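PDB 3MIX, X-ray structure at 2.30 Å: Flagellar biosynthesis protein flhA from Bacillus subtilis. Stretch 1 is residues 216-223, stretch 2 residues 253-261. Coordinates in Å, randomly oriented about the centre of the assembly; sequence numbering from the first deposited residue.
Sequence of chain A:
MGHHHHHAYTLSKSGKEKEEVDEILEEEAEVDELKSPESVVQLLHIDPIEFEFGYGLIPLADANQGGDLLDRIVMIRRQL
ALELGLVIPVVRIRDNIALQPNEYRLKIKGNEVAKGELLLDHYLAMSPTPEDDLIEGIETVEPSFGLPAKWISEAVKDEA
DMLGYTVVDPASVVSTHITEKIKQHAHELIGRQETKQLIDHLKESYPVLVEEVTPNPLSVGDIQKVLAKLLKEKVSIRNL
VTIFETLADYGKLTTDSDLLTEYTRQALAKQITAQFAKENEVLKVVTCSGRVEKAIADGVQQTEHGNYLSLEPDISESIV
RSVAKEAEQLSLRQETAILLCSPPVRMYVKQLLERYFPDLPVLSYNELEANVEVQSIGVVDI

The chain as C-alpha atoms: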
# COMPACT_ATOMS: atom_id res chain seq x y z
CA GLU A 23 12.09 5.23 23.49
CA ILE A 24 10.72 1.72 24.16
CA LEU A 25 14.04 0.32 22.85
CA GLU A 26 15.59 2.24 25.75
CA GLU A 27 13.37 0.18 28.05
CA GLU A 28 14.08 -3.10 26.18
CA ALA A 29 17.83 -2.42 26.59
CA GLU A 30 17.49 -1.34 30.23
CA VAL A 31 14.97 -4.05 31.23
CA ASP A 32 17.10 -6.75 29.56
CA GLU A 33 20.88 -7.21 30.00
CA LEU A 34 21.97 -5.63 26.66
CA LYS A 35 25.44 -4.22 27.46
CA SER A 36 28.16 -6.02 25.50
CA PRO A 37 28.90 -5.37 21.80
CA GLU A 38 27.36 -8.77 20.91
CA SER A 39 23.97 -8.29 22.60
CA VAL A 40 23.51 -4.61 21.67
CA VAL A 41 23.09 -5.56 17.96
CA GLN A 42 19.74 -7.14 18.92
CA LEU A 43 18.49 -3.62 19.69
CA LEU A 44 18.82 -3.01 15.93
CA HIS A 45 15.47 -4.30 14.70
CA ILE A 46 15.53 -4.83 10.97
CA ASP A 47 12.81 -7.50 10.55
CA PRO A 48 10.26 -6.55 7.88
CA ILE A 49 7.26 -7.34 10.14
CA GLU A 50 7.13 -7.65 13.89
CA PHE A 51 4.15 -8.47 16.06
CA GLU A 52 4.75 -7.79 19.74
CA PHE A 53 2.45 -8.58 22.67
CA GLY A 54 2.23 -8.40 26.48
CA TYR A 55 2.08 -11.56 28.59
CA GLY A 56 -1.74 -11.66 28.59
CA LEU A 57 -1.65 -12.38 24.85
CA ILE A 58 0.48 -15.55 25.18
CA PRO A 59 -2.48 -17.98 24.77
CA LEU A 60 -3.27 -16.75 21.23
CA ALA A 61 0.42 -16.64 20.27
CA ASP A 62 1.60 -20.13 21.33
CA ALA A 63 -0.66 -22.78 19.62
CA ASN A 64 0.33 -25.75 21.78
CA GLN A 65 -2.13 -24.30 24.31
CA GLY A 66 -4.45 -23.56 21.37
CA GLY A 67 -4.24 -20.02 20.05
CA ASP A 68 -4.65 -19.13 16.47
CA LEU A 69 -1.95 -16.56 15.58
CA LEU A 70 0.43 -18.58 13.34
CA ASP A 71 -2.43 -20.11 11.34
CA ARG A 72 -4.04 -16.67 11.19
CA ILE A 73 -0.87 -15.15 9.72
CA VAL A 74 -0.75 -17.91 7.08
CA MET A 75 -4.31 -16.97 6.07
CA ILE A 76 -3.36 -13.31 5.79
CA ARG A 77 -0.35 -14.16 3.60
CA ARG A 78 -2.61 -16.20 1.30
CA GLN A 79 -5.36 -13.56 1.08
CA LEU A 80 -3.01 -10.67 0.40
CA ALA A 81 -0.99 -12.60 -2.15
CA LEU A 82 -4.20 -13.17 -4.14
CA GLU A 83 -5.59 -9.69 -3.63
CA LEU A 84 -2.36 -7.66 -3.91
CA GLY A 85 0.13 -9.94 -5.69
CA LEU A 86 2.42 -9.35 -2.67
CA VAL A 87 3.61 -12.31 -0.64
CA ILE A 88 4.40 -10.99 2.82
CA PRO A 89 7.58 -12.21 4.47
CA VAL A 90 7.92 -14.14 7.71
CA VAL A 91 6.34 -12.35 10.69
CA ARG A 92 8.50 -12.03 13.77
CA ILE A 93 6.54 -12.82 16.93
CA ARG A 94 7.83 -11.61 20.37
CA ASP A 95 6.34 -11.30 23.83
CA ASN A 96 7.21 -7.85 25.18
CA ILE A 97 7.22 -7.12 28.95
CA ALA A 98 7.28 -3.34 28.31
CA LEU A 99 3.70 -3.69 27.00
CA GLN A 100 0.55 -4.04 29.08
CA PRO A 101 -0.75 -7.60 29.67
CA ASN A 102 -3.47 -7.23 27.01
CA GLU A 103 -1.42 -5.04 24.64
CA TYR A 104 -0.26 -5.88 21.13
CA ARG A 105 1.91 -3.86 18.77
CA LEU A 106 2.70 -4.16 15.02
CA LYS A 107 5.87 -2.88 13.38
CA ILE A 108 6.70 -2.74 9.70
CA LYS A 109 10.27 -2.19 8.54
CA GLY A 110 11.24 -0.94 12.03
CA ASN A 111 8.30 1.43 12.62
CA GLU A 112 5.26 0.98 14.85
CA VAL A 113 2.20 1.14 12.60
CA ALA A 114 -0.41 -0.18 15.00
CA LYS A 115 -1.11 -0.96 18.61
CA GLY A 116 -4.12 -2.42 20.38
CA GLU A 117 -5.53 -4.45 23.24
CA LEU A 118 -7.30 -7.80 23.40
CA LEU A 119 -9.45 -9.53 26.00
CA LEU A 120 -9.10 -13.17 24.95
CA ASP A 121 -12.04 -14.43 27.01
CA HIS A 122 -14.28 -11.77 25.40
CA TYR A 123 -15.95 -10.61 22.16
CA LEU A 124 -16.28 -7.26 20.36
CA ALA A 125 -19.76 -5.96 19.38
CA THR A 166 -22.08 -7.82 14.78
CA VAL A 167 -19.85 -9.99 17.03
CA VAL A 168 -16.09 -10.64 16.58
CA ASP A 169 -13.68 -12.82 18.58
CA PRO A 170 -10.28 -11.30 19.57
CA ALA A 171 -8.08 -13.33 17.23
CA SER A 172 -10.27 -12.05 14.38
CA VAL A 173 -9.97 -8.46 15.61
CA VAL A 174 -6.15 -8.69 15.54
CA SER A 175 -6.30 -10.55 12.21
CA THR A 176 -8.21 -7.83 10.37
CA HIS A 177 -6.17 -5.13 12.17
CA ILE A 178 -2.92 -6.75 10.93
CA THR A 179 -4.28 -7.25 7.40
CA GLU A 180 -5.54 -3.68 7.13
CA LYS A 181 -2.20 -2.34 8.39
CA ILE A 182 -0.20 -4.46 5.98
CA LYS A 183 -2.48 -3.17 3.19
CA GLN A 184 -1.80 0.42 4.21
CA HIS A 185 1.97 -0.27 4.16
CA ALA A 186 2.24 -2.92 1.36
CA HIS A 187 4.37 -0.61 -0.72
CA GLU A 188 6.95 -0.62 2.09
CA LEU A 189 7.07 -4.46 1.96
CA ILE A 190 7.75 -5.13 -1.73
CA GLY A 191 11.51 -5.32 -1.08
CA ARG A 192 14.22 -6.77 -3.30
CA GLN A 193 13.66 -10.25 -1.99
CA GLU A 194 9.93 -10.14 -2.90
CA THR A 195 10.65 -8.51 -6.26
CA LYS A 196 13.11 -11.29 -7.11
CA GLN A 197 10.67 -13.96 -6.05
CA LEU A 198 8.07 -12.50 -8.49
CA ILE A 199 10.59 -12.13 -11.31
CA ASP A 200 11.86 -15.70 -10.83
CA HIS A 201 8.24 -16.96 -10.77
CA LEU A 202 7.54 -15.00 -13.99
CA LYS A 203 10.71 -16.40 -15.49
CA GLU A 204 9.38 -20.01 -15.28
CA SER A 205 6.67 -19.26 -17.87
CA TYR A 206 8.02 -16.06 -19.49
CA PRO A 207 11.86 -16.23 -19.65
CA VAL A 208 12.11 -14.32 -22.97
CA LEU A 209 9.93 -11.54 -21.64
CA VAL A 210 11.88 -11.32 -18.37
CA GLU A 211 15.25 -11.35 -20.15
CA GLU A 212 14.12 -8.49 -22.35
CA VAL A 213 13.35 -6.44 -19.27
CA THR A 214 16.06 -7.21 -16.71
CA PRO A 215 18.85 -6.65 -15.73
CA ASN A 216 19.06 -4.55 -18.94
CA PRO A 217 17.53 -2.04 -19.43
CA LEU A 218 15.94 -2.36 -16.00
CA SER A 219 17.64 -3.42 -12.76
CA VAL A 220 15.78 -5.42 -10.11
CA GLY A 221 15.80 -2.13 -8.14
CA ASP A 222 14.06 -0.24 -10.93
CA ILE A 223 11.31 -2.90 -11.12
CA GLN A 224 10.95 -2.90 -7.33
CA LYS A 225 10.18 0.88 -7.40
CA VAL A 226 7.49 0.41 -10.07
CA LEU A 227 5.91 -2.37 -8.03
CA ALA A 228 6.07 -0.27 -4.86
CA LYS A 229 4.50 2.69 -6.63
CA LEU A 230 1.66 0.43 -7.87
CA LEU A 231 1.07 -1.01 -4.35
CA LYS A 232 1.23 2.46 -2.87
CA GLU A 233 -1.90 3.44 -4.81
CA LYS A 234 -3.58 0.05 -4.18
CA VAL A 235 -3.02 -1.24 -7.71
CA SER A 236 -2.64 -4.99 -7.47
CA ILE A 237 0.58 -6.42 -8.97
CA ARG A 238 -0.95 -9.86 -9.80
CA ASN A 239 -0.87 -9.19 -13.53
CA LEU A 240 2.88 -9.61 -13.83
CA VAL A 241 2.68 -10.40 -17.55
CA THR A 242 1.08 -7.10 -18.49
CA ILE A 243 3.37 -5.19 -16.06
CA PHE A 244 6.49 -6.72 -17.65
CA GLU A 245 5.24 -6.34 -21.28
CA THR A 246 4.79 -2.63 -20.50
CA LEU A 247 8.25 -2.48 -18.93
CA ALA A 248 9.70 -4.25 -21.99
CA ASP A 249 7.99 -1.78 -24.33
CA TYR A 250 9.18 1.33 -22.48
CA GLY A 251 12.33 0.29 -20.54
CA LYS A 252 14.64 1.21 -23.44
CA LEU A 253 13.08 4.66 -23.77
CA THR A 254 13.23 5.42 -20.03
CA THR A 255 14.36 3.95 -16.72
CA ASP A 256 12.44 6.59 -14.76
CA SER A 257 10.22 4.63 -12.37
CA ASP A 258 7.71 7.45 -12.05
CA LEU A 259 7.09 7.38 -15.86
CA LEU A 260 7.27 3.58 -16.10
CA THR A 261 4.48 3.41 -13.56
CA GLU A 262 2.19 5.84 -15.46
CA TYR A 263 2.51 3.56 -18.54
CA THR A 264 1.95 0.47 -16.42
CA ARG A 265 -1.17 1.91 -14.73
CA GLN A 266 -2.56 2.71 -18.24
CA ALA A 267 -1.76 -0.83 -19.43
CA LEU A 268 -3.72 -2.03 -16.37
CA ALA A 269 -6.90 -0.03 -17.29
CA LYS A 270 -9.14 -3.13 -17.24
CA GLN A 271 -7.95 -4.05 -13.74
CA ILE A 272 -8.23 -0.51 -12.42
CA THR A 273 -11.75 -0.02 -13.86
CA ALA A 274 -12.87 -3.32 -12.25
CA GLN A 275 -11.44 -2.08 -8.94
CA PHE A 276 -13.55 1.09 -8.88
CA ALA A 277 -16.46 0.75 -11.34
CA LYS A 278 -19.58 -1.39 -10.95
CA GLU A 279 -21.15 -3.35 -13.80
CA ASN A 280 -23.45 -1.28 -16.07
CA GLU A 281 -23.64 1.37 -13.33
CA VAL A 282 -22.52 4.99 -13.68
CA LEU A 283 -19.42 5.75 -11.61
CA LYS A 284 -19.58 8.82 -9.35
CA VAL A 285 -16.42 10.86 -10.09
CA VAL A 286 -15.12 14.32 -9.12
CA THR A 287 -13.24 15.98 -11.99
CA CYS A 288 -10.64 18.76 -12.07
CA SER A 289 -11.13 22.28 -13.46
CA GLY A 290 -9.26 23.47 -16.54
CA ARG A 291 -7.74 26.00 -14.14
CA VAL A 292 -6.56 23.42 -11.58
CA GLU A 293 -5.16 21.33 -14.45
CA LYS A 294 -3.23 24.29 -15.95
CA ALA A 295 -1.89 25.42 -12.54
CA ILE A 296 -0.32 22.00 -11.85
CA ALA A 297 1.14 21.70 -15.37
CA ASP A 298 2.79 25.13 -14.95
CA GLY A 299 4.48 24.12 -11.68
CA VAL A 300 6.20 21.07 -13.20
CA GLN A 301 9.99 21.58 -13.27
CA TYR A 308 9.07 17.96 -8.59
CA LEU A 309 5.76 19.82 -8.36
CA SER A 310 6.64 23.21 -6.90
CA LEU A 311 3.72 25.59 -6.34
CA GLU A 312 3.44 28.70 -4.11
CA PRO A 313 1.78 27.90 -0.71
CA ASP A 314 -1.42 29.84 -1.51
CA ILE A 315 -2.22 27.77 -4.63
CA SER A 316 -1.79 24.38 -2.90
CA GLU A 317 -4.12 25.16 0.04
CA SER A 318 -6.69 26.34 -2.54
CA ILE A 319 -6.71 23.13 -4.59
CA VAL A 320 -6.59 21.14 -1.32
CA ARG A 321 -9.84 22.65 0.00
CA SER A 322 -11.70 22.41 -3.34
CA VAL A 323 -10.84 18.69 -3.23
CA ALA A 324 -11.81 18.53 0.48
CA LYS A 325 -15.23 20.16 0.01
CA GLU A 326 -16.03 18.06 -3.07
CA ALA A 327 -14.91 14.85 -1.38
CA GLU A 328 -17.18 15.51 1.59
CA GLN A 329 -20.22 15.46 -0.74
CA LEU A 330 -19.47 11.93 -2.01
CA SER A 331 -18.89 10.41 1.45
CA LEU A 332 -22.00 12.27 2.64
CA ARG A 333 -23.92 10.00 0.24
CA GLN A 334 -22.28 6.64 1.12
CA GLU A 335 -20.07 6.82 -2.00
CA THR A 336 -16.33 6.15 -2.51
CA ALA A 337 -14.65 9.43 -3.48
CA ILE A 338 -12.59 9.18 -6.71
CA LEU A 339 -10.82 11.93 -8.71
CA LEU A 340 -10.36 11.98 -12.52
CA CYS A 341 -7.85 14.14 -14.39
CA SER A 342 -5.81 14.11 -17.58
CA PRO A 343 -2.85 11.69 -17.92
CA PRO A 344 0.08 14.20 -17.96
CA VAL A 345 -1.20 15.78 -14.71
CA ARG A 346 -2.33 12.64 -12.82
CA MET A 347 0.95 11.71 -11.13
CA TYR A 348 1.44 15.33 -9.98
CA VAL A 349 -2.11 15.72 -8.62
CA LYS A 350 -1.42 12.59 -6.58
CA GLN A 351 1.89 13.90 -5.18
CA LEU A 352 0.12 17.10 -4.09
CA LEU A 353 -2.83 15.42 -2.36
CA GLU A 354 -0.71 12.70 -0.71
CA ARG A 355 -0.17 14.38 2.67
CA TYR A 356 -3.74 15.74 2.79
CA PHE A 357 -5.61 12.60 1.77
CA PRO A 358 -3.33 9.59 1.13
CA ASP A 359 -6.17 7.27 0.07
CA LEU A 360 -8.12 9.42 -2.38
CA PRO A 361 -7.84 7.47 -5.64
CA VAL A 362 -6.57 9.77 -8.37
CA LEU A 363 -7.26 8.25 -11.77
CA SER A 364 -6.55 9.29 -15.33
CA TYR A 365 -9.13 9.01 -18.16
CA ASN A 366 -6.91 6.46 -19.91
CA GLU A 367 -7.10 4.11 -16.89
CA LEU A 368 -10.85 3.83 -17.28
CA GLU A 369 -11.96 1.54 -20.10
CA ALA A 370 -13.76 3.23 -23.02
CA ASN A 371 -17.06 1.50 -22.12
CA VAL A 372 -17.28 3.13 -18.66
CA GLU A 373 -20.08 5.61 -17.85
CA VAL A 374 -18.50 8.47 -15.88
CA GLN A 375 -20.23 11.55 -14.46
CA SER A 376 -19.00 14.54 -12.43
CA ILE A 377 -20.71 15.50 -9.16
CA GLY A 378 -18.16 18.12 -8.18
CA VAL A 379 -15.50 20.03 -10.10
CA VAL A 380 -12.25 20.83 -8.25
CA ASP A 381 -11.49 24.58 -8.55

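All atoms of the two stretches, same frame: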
# COMPACT_ATOMS: atom_id res chain seq x y z
N ASN A 216 18.96 -5.67 -17.99
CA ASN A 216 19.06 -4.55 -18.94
C ASN A 216 17.85 -4.52 -19.86
O ASN A 216 17.60 -5.49 -20.55
CB ASN A 216 20.36 -4.64 -19.77
CG ASN A 216 20.52 -3.46 -20.72
OD1 ASN A 216 21.29 -2.53 -20.44
ND2 ASN A 216 19.81 -3.47 -21.83
N PRO A 217 17.15 -3.37 -19.94
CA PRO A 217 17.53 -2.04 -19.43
C PRO A 217 17.26 -1.79 -17.95
O PRO A 217 17.82 -0.84 -17.38
CB PRO A 217 16.66 -1.09 -20.27
CG PRO A 217 15.47 -1.91 -20.62
CD PRO A 217 15.91 -3.32 -20.75
N LEU A 218 16.42 -2.63 -17.34
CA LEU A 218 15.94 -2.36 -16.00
C LEU A 218 16.57 -3.26 -14.94
O LEU A 218 16.53 -4.48 -15.06
CB LEU A 218 14.41 -2.47 -15.96
CG LEU A 218 13.63 -1.50 -16.86
CD1 LEU A 218 12.10 -1.62 -16.62
CD2 LEU A 218 14.07 -0.05 -16.65
N SER A 219 17.13 -2.65 -13.89
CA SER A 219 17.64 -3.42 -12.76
C SER A 219 16.49 -3.98 -11.93
O SER A 219 15.36 -3.48 -11.99
CB SER A 219 18.52 -2.53 -11.88
OG SER A 219 17.71 -1.52 -11.27
N VAL A 220 16.78 -4.98 -11.09
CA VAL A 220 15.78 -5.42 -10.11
C VAL A 220 15.24 -4.22 -9.31
O VAL A 220 14.03 -4.12 -9.05
CB VAL A 220 16.35 -6.52 -9.17
CG1 VAL A 220 15.33 -6.86 -8.05
CG2 VAL A 220 16.75 -7.79 -10.00
N GLY A 221 16.14 -3.30 -8.95
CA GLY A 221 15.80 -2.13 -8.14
C GLY A 221 14.82 -1.20 -8.82
O GLY A 221 13.90 -0.69 -8.20
N ASP A 222 15.00 -1.01 -10.13
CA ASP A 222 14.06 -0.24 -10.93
C ASP A 222 12.65 -0.87 -10.93
O ASP A 222 11.65 -0.18 -10.79
CB ASP A 222 14.57 -0.13 -12.38
CG ASP A 222 15.86 0.64 -12.49
OD1 ASP A 222 16.19 1.36 -11.54
OD2 ASP A 222 16.57 0.50 -13.51
N ILE A 223 12.58 -2.18 -11.10
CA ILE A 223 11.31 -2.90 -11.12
C ILE A 223 10.61 -2.81 -9.76
O ILE A 223 9.40 -2.55 -9.69
CB ILE A 223 11.52 -4.39 -11.52
CG1 ILE A 223 12.13 -4.47 -12.93
CG2 ILE A 223 10.25 -5.22 -11.34
CD1 ILE A 223 12.53 -5.89 -13.28
N LEU A 253 13.35 3.26 -23.51
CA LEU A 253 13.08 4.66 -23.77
C LEU A 253 13.26 5.45 -22.48
O LEU A 253 13.52 6.64 -22.53
CB LEU A 253 11.64 4.84 -24.31
CG LEU A 253 11.25 4.15 -25.63
CD1 LEU A 253 9.77 4.37 -25.97
CD2 LEU A 253 12.15 4.59 -26.80
N THR A 254 13.11 4.79 -21.34
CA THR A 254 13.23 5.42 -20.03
C THR A 254 13.40 4.40 -18.91
O THR A 254 12.76 3.33 -18.92
CB THR A 254 12.00 6.34 -19.70
OG1 THR A 254 12.19 6.91 -18.41
CG2 THR A 254 10.68 5.56 -19.66
N THR A 255 14.25 4.74 -17.94
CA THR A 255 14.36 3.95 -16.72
C THR A 255 13.75 4.67 -15.53
O THR A 255 13.83 4.19 -14.38
CB THR A 255 15.81 3.53 -16.40
OG1 THR A 255 16.58 4.71 -16.09
CG2 THR A 255 16.45 2.79 -17.57
N ASP A 256 13.11 5.81 -15.80
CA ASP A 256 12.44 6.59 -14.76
C ASP A 256 11.21 5.85 -14.23
O ASP A 256 10.22 5.66 -14.94
CB ASP A 256 12.03 7.95 -15.31
CG ASP A 256 11.40 8.85 -14.25
OD1 ASP A 256 10.64 8.35 -13.41
OD2 ASP A 256 11.66 10.07 -14.25
N SER A 257 11.25 5.47 -12.96
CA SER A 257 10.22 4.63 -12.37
C SER A 257 8.91 5.37 -12.21
O SER A 257 7.87 4.76 -12.26
CB SER A 257 10.68 4.02 -11.05
OG SER A 257 10.59 4.99 -10.02
N ASP A 258 8.95 6.68 -12.01
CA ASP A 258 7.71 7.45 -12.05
C ASP A 258 6.98 7.31 -13.41
O ASP A 258 5.78 7.05 -13.44
CB ASP A 258 7.97 8.92 -11.71
CG ASP A 258 8.33 9.12 -10.22
OD1 ASP A 258 7.69 8.47 -9.35
OD2 ASP A 258 9.24 9.91 -9.92
N LEU A 259 7.70 7.49 -14.52
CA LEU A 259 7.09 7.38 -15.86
C LEU A 259 6.71 5.93 -16.21
O LEU A 259 5.63 5.69 -16.78
CB LEU A 259 8.00 7.98 -16.94
CG LEU A 259 8.08 9.51 -16.95
CD1 LEU A 259 9.18 9.98 -17.87
CD2 LEU A 259 6.74 10.18 -17.32
N LEU A 260 7.57 4.98 -15.85
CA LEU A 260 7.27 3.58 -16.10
C LEU A 260 5.97 3.18 -15.42
O LEU A 260 5.22 2.36 -15.97
CB LEU A 260 8.43 2.65 -15.72
CG LEU A 260 9.65 2.75 -16.67
CD1 LEU A 260 10.84 1.96 -16.10
CD2 LEU A 260 9.36 2.31 -18.10
N THR A 261 5.70 3.77 -14.24
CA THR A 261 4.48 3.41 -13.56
C THR A 261 3.22 4.04 -14.15
O THR A 261 2.18 3.37 -14.17
CB THR A 261 4.55 3.28 -11.97
OG1 THR A 261 3.58 4.11 -11.30
CG2 THR A 261 5.92 3.35 -11.39
O HOH W 1 14.39 3.71 -11.66

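Each stretch is a loop that runs into the start of a helix, and the two lie side by side without a single direct hydrogen bond between them. Their backbones come nearest at two places, Leu 218 CA to Thr 255 CA at 6.5 Å and Asp 222 CA to Ser 257 CA at 6.4 Å, and only 217 Å² of surface is buried in all.

Asn 216 takes no part. Pro 217, which follows a cis peptide bond, makes a light contact, its carbonyl O lying 3.9 Å from Thr 255 CG2. Leu 218 supplies the apolar centre. Its CA-to-CB bond points sideways, but the extended m,t rotamer carries the end of the side chain closer, so that Leu 218 CD2 meets Thr 255 CG2 at 3.8 Å, while Leu 218 CD1 and Leu 218 CD2 both lie 3.8 Å from Leu 260 CD1. A branched aliphatic chain suits this buried site because it fills it with methyl groups and leaves no polar group without a partner. Thr 255, though exposed, offers a methyl on the side where Leu 218 lies.

Ser 219 and Asp 222 close the N-terminus of the first helix reciprocally: Asp 222 N donates to Ser 219 OG (3.0 Å), while Ser 219 N donates to Asp 222 OD2 (3.2 Å). Short polar side chains can thus satisfy amides that lack helical partners. Val 220 and Gly 221 stay clear of the second stretch.

Asp 222 also faces that stretch. A water donates to its OD1 (3.0 Å from the water O) and to Thr 255 O (2.8 Å from the same O), bridging two acceptors that could not bond each other directly. Nearby, Asp 222 O packs 4.3 Å from Ser 257 CB, where a small side chain accompanies the close backbone approach. The second helix has its own cap, Leu 259 N donating to Asp 256 OD1 (3.3 Å). Ile 223 points away and is buried elsewhere in the structure.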